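Long-range contact in divalent-cation tolerance protein CutA (Pyrococcus horikoshii, PDB 1UKU), which binds copper at the interface between two trimers and is involved in resistance toward heavy metals: residues T20-L32 / E90-K102. Sequence-based numbering, arbitrary orientation.
Sequences TLLKERLIACANL and EDYLKWLIEETKK
Arg25 and Thr100 approach to 4.8 Å between their CA atoms where the connection from helix 11-23 to strand 29-41 runs beside the end of helix 90-99 and the C-terminal tail. Arg25, with positive phi, closes a Schellman motif, and its O accepts a hydrogen bond from Lys101 N (2.9 Å). Its side chain, bent at chi2 (-87°), brings NH1 to two oxygens of one residue: Glu99 O at 2.8 Å and, in a salt bridge, Glu99 OE2 at 2.7 Å. Both lie in the guanidinium plane; OE2 offers its anti lone pair, and the carboxylate is nearly coplanar with the guanidinium, 14° apart. This double grip should fix the rotation of the arginine head, which also makes a cation-pi contact with Trp40 of a second subunit. A water lies within hydrogen-bonding distance of both Ile27 O and Glu99 O. Farther along the connection, Ala28 CB packs on Leu96 CG (3.8 Å) and Trp95 CZ3, while Thr100 CG2 covers Ala28 N. Lys101 runs alongside Leu26, CD to CD2 3.6 Å, and its NZ forms a salt bridge with Glu64. The contact thus packs the C-terminal helix against the helix-to-strand connection of the ferredoxin-like alpha+beta fold of CutA, beside the intersubunit beta ladder of the trimer.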
ATOM      1  N   THR A  20     -11.936  10.067  14.954  1.00  9.65           N
ATOM      2  CA  THR A  20     -11.338  10.545  16.220  1.00  9.32           C
ATOM      3  C   THR A  20      -9.922  11.080  15.977  1.00  9.27           C
ATOM      4  O   THR A  20      -9.535  12.101  16.527  1.00 10.70           O
ATOM      5  CB  THR A  20     -11.304   9.420  17.241  1.00 10.47           C
ATOM      6  OG1 THR A  20     -12.653   8.979  17.490  1.00 13.53           O
ATOM      7  CG2 THR A  20     -10.758   9.895  18.539  1.00 10.21           C
ATOM      8  N   LEU A  21      -9.143  10.397  15.148  1.00  7.95           N
ATOM      9  CA  LEU A  21      -7.767  10.798  14.888  1.00  7.93           C
ATOM     10  C   LEU A  21      -7.777  12.108  14.117  1.00  8.06           C
ATOM     11  O   LEU A  21      -6.910  12.964  14.364  1.00  8.75           O
ATOM     12  CB  LEU A  21      -6.996   9.723  14.138  1.00  7.38           C
ATOM     13  CG  LEU A  21      -6.749   8.408  14.877  1.00  9.13           C
ATOM     14  CD1 LEU A  21      -6.084   7.384  13.921  1.00  9.87           C
ATOM     15  CD2 LEU A  21      -5.917   8.536  16.162  1.00  9.17           C
ATOM     16  N   LEU A  22      -8.722  12.294  13.191  1.00  8.57           N
ATOM     17  CA  LEU A  22      -8.858  13.564  12.475  1.00  8.90           C
ATOM     18  C   LEU A  22      -9.244  14.678  13.454  1.00  9.77           C
ATOM     19  O   LEU A  22      -8.661  15.756  13.428  1.00 10.66           O
ATOM     20  CB  LEU A  22      -9.877  13.465  11.333  1.00  9.32           C
ATOM     21  CG  LEU A  22      -9.352  12.706  10.103  1.00  7.97           C
ATOM     22  CD1 LEU A  22     -10.504  12.246   9.226  1.00  9.03           C
ATOM     23  CD2 LEU A  22      -8.401  13.557   9.290  1.00  8.60           C
ATOM     24  N   LYS A  23     -10.208  14.408  14.315  1.00 10.68           N
ATOM     25  CA  LYS A  23     -10.645  15.418  15.297  1.00 10.96           C
ATOM     26  C   LYS A  23      -9.496  15.852  16.200  1.00 11.24           C
ATOM     27  O   LYS A  23      -9.413  17.028  16.581  1.00 12.30           O
ATOM     28  CB  LYS A  23     -11.805  14.900  16.127  1.00 11.79           C
ATOM     29  CG  LYS A  23     -13.111  14.855  15.299  1.00 15.70           C
ATOM     30  CD  LYS A  23     -14.351  14.552  16.114  1.00 22.22           C
ATOM     31  CE  LYS A  23     -14.178  13.428  17.111  1.00 26.17           C
ATOM     32  NZ  LYS A  23     -15.501  12.912  17.571  1.00 29.55           N
ATOM     33  N   GLU A  24      -8.607  14.913  16.546  1.00 10.27           N
ATOM     34  CA  GLU A  24      -7.450  15.160  17.386  1.00  9.93           C
ATOM     35  C   GLU A  24      -6.283  15.705  16.612  1.00  9.42           C
ATOM     36  O   GLU A  24      -5.226  15.952  17.185  1.00 10.96           O
ATOM     37  CB  GLU A  24      -7.088  13.894  18.161  1.00  9.83           C
ATOM     38  CG  GLU A  24      -8.150  13.591  19.189  1.00 12.22           C
ATOM     39  CD  GLU A  24      -7.906  12.344  19.988  1.00 13.85           C
ATOM     40  OE1 GLU A  24      -8.869  11.870  20.625  1.00 16.75           O
ATOM     41  OE2 GLU A  24      -6.763  11.854  19.986  1.00 16.43           O
ATOM     42  N   ARG A  25      -6.473  15.866  15.298  1.00  9.25           N
ATOM     43  CA  ARG A  25      -5.526  16.491  14.388  1.00  9.92           C
ATOM     44  C   ARG A  25      -4.190  15.712  14.323  1.00 10.07           C
ATOM     45  O   ARG A  25      -3.128  16.230  14.029  1.00 11.37           O
ATOM     46  CB  ARG A  25      -5.446  17.994  14.716  1.00 10.91           C
ATOM     47  CG  ARG A  25      -6.768  18.724  14.310  1.00 12.60           C
ATOM     48  CD  ARG A  25      -6.752  19.171  12.911  1.00 14.21           C
ATOM     49  NE  ARG A  25      -7.945  19.887  12.440  1.00 16.05           N
ATOM     50  CZ  ARG A  25      -8.082  20.359  11.203  1.00 18.33           C
ATOM     51  NH1 ARG A  25      -7.134  20.158  10.315  1.00 19.53           N
ATOM     52  NH2 ARG A  25      -9.191  20.998  10.815  1.00 20.70           N
ATOM     53  N   LEU A  26      -4.304  14.392  14.511  1.00  9.10           N
ATOM     54  CA  LEU A  26      -3.142  13.516  14.499  1.00  8.13           C
ATOM     55  C   LEU A  26      -2.806  12.968  13.122  1.00  7.66           C
ATOM     56  O   LEU A  26      -1.703  12.466  12.936  1.00  8.38           O
ATOM     57  CB  LEU A  26      -3.280  12.366  15.491  1.00  8.89           C
ATOM     58  CG  LEU A  26      -3.221  12.840  16.940  1.00 10.18           C
ATOM     59  CD1 LEU A  26      -3.597  11.693  17.864  1.00 11.46           C
ATOM     60  CD2 LEU A  26      -1.838  13.371  17.276  1.00 12.77           C
ATOM     61  N   ILE A  27      -3.783  13.027  12.223  1.00  7.44           N
ATOM     62  CA  ILE A  27      -3.618  12.635  10.815  1.00  7.71           C
ATOM     63  C   ILE A  27      -4.259  13.690   9.952  1.00  7.77           C
ATOM     64  O   ILE A  27      -5.191  14.339  10.391  1.00  8.18           O
ATOM     65  CB  ILE A  27      -4.209  11.220  10.492  1.00  6.99           C
ATOM     66  CG1 ILE A  27      -5.730  11.168  10.611  1.00  6.24           C
ATOM     67  CG2 ILE A  27      -3.540  10.169  11.362  1.00  8.42           C
ATOM     68  CD1 ILE A  27      -6.313   9.799  10.238  1.00  8.01           C
ATOM     69  N   ALA A  28      -3.763  13.818   8.720  1.00  8.02           N
ATOM     70  CA  ALA A  28      -4.388  14.701   7.745  1.00  8.81           C
ATOM     71  C   ALA A  28      -5.452  14.010   6.911  1.00  9.68           C
ATOM     72  O   ALA A  28      -6.374  14.651   6.414  1.00  9.91           O
ATOM     73  CB  ALA A  28      -3.354  15.295   6.827  1.00  9.46           C
ATOM     74  N   CYS A  29      -5.298  12.706   6.720  1.00  9.63           N
ATOM     75  CA  CYS A  29      -6.276  11.971   5.941  1.00 11.39           C
ATOM     76  C   CYS A  29      -6.079  10.490   6.099  1.00  8.15           C
ATOM     77  O   CYS A  29      -5.049  10.014   6.575  1.00  8.31           O
ATOM     78  CB  CYS A  29      -6.182  12.373   4.502  1.00 13.30           C
ATOM     79  SG  CYS A  29      -4.677  11.924   3.842  1.00 22.81           S
ATOM     80  N   ALA A  30      -7.137   9.764   5.750  1.00  8.36           N
ATOM     81  CA  ALA A  30      -7.193   8.314   5.776  1.00  7.34           C
ATOM     82  C   ALA A  30      -7.826   7.797   4.479  1.00  6.34           C
ATOM     83  O   ALA A  30      -8.714   8.435   3.933  1.00  7.06           O
ATOM     84  CB  ALA A  30      -7.946   7.854   6.949  1.00  7.70           C
ATOM     85  N   ASN A  31      -7.316   6.678   3.972  1.00  5.58           N
ATOM     86  CA  ASN A  31      -7.912   5.961   2.857  1.00  6.12           C
ATOM     87  C   ASN A  31      -8.267   4.551   3.384  1.00  6.50           C
ATOM     88  O   ASN A  31      -7.391   3.832   3.857  1.00  6.07           O
ATOM     89  CB  ASN A  31      -6.929   5.815   1.700  1.00  6.04           C
ATOM     90  CG  ASN A  31      -6.555   7.109   1.002  1.00  6.23           C
ATOM     91  OD1 ASN A  31      -5.658   7.058   0.157  1.00  7.60           O
ATOM     92  ND2 ASN A  31      -7.236   8.230   1.268  1.00  7.03           N
ATOM     93  N   LEU A  32      -9.537   4.186   3.313  1.00  5.39           N
ATOM     94  CA  LEU A  32     -10.044   2.923   3.866  1.00  6.48           C
ATOM     95  C   LEU A  32     -10.534   2.043   2.751  1.00  5.09           C
ATOM     96  O   LEU A  32     -11.274   2.488   1.894  1.00  6.44           O
ATOM     97  CB  LEU A  32     -11.198   3.161   4.827  1.00  7.07           C
ATOM     98  CG  LEU A  32     -10.826   3.673   6.235  1.00  9.35           C
ATOM     99  CD1 LEU A  32      -9.877   4.860   6.276  1.00 13.69           C
ATOM    100  CD2 LEU A  32     -12.101   3.948   7.027  1.00  8.41           C
ATOM    101  N   GLU A  90       5.275  19.194  -2.994  1.00 11.64           N
ATOM    102  CA  GLU A  90       5.231  20.173  -1.923  1.00 12.31           C
ATOM    103  C   GLU A  90       3.860  20.720  -1.567  1.00 11.98           C
ATOM    104  O   GLU A  90       3.612  20.957  -0.397  1.00 12.41           O
ATOM    105  CB  GLU A  90       6.150  21.349  -2.269  1.00 13.75           C
ATOM    106  CG  GLU A  90       6.012  22.527  -1.324  1.00 17.07           C
ATOM    107  CD  GLU A  90       6.417  22.190   0.095  1.00 19.74           C
ATOM    108  OE1 GLU A  90       7.062  21.140   0.289  1.00 22.30           O
ATOM    109  OE2 GLU A  90       6.087  22.968   1.017  1.00 24.17           O
ATOM    110  N   ASP A  91       3.007  20.973  -2.553  1.00 12.71           N
ATOM    111  CA  ASP A  91       1.681  21.529  -2.257  1.00 12.82           C
ATOM    112  C   ASP A  91       0.879  20.585  -1.331  1.00 11.78           C
ATOM    113  O   ASP A  91       0.176  21.015  -0.409  1.00 11.41           O
ATOM    114  CB  ASP A  91       0.880  21.871  -3.532  1.00 14.18           C
ATOM    115  CG  ASP A  91       0.910  20.776  -4.592  1.00 19.19           C
ATOM    116  OD1 ASP A  91       1.995  20.203  -4.897  1.00 25.69           O
ATOM    117  OD2 ASP A  91      -0.128  20.438  -5.217  1.00 25.84           O
ATOM    118  N   TYR A  92       1.013  19.287  -1.557  1.00 10.75           N
ATOM    119  CA  TYR A  92       0.354  18.334  -0.697  1.00  9.96           C
ATOM    120  C   TYR A  92       0.973  18.326   0.705  1.00  9.30           C
ATOM    121  O   TYR A  92       0.266  18.296   1.714  1.00  9.06           O
ATOM    122  CB  TYR A  92       0.384  16.932  -1.302  1.00 10.47           C
ATOM    123  CG  TYR A  92      -0.385  15.960  -0.459  1.00 10.76           C
ATOM    124  CD1 TYR A  92      -1.754  15.887  -0.553  1.00 12.81           C
ATOM    125  CD2 TYR A  92       0.255  15.162   0.478  1.00 12.54           C
ATOM    126  CE1 TYR A  92      -2.467  15.001   0.242  1.00 14.33           C
ATOM    127  CE2 TYR A  92      -0.448  14.305   1.281  1.00 15.60           C
ATOM    128  CZ  TYR A  92      -1.795  14.212   1.134  1.00 15.39           C
ATOM    129  OH  TYR A  92      -2.509  13.341   1.946  1.00 19.97           O
ATOM    130  N   LEU A  93       2.300  18.320   0.763  1.00  9.15           N
ATOM    131  CA  LEU A  93       2.977  18.324   2.039  1.00  9.11           C
ATOM    132  C   LEU A  93       2.575  19.544   2.858  1.00  9.22           C
ATOM    133  O   LEU A  93       2.302  19.433   4.035  1.00  9.16           O
ATOM    134  CB  LEU A  93       4.486  18.268   1.850  1.00  9.06           C
ATOM    135  CG  LEU A  93       5.303  18.175   3.127  1.00 10.21           C
ATOM    136  CD1 LEU A  93       4.947  16.935   3.958  1.00 11.89           C
ATOM    137  CD2 LEU A  93       6.748  18.165   2.674  1.00 11.33           C
ATOM    138  N   LYS A  94       2.488  20.701   2.217  1.00  9.48           N
ATOM    139  CA  LYS A  94       2.089  21.928   2.923  1.00 10.11           C
ATOM    140  C   LYS A  94       0.682  21.813   3.500  1.00  9.35           C
ATOM    141  O   LYS A  94       0.432  22.203   4.640  1.00  9.36           O
ATOM    142  CB  LYS A  94       2.187  23.133   1.997  1.00 11.14           C
ATOM    143  CG  LYS A  94       1.894  24.453   2.671  1.00 15.88           C
ATOM    144  CD  LYS A  94       2.845  24.676   3.844  1.00 20.53           C
ATOM    145  CE  LYS A  94       2.891  26.135   4.280  1.00 23.95           C
ATOM    146  NZ  LYS A  94       3.939  26.872   3.532  1.00 26.02           N
ATOM    147  N   TRP A  95      -0.224  21.251   2.713  1.00  9.77           N
ATOM    148  CA  TRP A  95      -1.583  21.020   3.159  1.00 10.27           C
ATOM    149  C   TRP A  95      -1.602  20.061   4.353  1.00  9.82           C
ATOM    150  O   TRP A  95      -2.255  20.300   5.329  1.00  9.74           O
ATOM    151  CB  TRP A  95      -2.420  20.448   1.997  1.00  9.73           C
ATOM    152  CG  TRP A  95      -3.795  20.033   2.417  1.00 12.22           C
ATOM    153  CD1 TRP A  95      -4.883  20.840   2.594  1.00 12.55           C
ATOM    154  CD2 TRP A  95      -4.225  18.712   2.742  1.00 11.95           C
ATOM    155  NE1 TRP A  95      -5.966  20.103   3.016  1.00 14.68           N
ATOM    156  CE2 TRP A  95      -5.592  18.786   3.097  1.00 10.54           C
ATOM    157  CE3 TRP A  95      -3.600  17.465   2.766  1.00 12.62           C
ATOM    158  CZ2 TRP A  95      -6.313  17.667   3.479  1.00 13.71           C
ATOM    159  CZ3 TRP A  95      -4.342  16.356   3.138  1.00 11.75           C
ATOM    160  CH2 TRP A  95      -5.656  16.465   3.495  1.00 11.61           C
ATOM    161  N   LEU A  96      -0.857  18.972   4.263  1.00  8.99           N
ATOM    162  CA  LEU A  96      -0.840  18.009   5.348  1.00  9.02           C
ATOM    163  C   LEU A  96      -0.320  18.629   6.649  1.00  9.06           C
ATOM    164  O   LEU A  96      -0.841  18.352   7.733  1.00  9.37           O
ATOM    165  CB  LEU A  96       0.004  16.802   4.919  1.00  9.06           C
ATOM    166  CG  LEU A  96       0.323  15.732   5.964  1.00  9.39           C
ATOM    167  CD1 LEU A  96       0.385  14.384   5.269  1.00 10.40           C
ATOM    168  CD2 LEU A  96       1.606  16.005   6.724  1.00 10.33           C
ATOM    169  N   ILE A  97       0.724  19.462   6.547  1.00  9.05           N
ATOM    170  CA  ILE A  97       1.249  20.153   7.732  1.00 10.41           C
ATOM    171  C   ILE A  97       0.196  21.129   8.293  1.00 10.57           C
ATOM    172  O   ILE A  97      -0.036  21.207   9.501  1.00 10.20           O
ATOM    173  CB  ILE A  97       2.551  20.877   7.364  1.00 10.90           C
ATOM    174  CG1 ILE A  97       3.655  19.860   7.082  1.00 11.52           C
ATOM    175  CG2 ILE A  97       2.985  21.848   8.487  1.00 12.33           C
ATOM    176  CD1 ILE A  97       4.889  20.452   6.411  1.00 12.86           C
ATOM    177  N   GLU A  98      -0.468  21.838   7.404  1.00 10.80           N
ATOM    178  CA  GLU A  98      -1.501  22.796   7.823  1.00 12.21           C
ATOM    179  C   GLU A  98      -2.617  22.105   8.572  1.00 12.34           C
ATOM    180  O   GLU A  98      -3.165  22.659   9.527  1.00 12.71           O
ATOM    181  CB  GLU A  98      -2.046  23.561   6.631  1.00 13.16           C
ATOM    182  CG  GLU A  98      -1.045  24.575   6.129  1.00 17.86           C
ATOM    183  CD  GLU A  98      -1.385  25.160   4.779  1.00 22.37           C
ATOM    184  OE1 GLU A  98      -0.614  26.047   4.342  1.00 28.22           O
ATOM    185  OE2 GLU A  98      -2.404  24.757   4.166  1.00 26.43           O
ATOM    186  N   GLU A  99      -2.957  20.885   8.147  1.00 11.93           N
ATOM    187  CA  GLU A  99      -4.117  20.176   8.697  1.00 12.18           C
ATOM    188  C   GLU A  99      -3.819  19.344   9.935  1.00 12.41           C
ATOM    189  O   GLU A  99      -4.730  18.790  10.537  1.00 14.08           O
ATOM    190  CB  GLU A  99      -4.728  19.281   7.613  1.00 13.33           C
ATOM    191  CG  GLU A  99      -5.294  20.036   6.406  1.00 15.51           C
ATOM    192  CD  GLU A  99      -6.505  20.950   6.682  1.00 19.54           C
ATOM    193  OE1 GLU A  99      -6.916  21.608   5.699  1.00 21.79           O
ATOM    194  OE2 GLU A  99      -7.059  21.079   7.815  1.00 17.53           O
ATOM    195  N   THR A 100      -2.565  19.265  10.353  1.00 10.12           N
ATOM    196  CA  THR A 100      -2.226  18.470  11.524  1.00 10.71           C
ATOM    197  C   THR A 100      -1.835  19.382  12.698  1.00 10.58           C
ATOM    198  O   THR A 100      -1.440  20.537  12.493  1.00 11.17           O
ATOM    199  CB  THR A 100      -1.129  17.450  11.203  1.00  9.70           C
ATOM    200  OG1 THR A 100      -0.079  18.029  10.416  1.00  9.57           O
ATOM    201  CG2 THR A 100      -1.730  16.319  10.334  1.00 10.42           C
ATOM    202  N   LYS A 101      -1.910  18.839  13.900  1.00 12.57           N
ATOM    203  CA  LYS A 101      -1.842  19.622  15.123  1.00 14.06           C
ATOM    204  C   LYS A 101      -0.465  20.229  15.319  1.00 15.39           C
ATOM    205  O   LYS A 101       0.550  19.703  14.854  1.00 13.98           O
ATOM    206  CB  LYS A 101      -2.250  18.796  16.338  1.00 15.43           C
ATOM    207  CG  LYS A 101      -1.243  17.745  16.728  1.00 16.73           C
ATOM    208  CD  LYS A 101      -1.708  16.920  17.939  1.00 20.09           C
ATOM    209  CE  LYS A 101      -1.477  17.617  19.263  1.00 21.21           C
ATOM    210  NZ  LYS A 101      -1.942  16.794  20.445  1.00 21.02           N
ATOM    211  N   LYS A 102      -0.450  21.364  16.012  1.00 16.95           N
ATOM    212  CA  LYS A 102       0.784  22.108  16.234  1.00 20.41           C
ATOM    213  C   LYS A 102       1.047  22.376  17.694  1.00 22.47           C
ATOM    214  O   LYS A 102       1.116  21.412  18.455  1.00 25.84           O
ATOM    215  CB  LYS A 102       0.744  23.420  15.446  1.00 21.12           C
ATOM    216  CG  LYS A 102       0.758  23.166  13.966  1.00 23.78           C
ATOM    217  CD  LYS A 102       0.280  24.328  13.131  1.00 24.52           C
ATOM    218  CE  LYS A 102       0.196  23.850  11.690  1.00 26.11           C
ATOM    219  NZ  LYS A 102      -1.022  23.026  11.527  1.00 23.54           N
ATOM    220  OXT LYS A 102       1.224  23.547  18.047  1.00 23.58           O
TER
HETATM  221  O   HOH W   1      -4.634  15.930  19.835  1.00 17.21           O
HETATM  222  O   HOH W   2      -6.206  16.581  11.090  1.00 24.53           O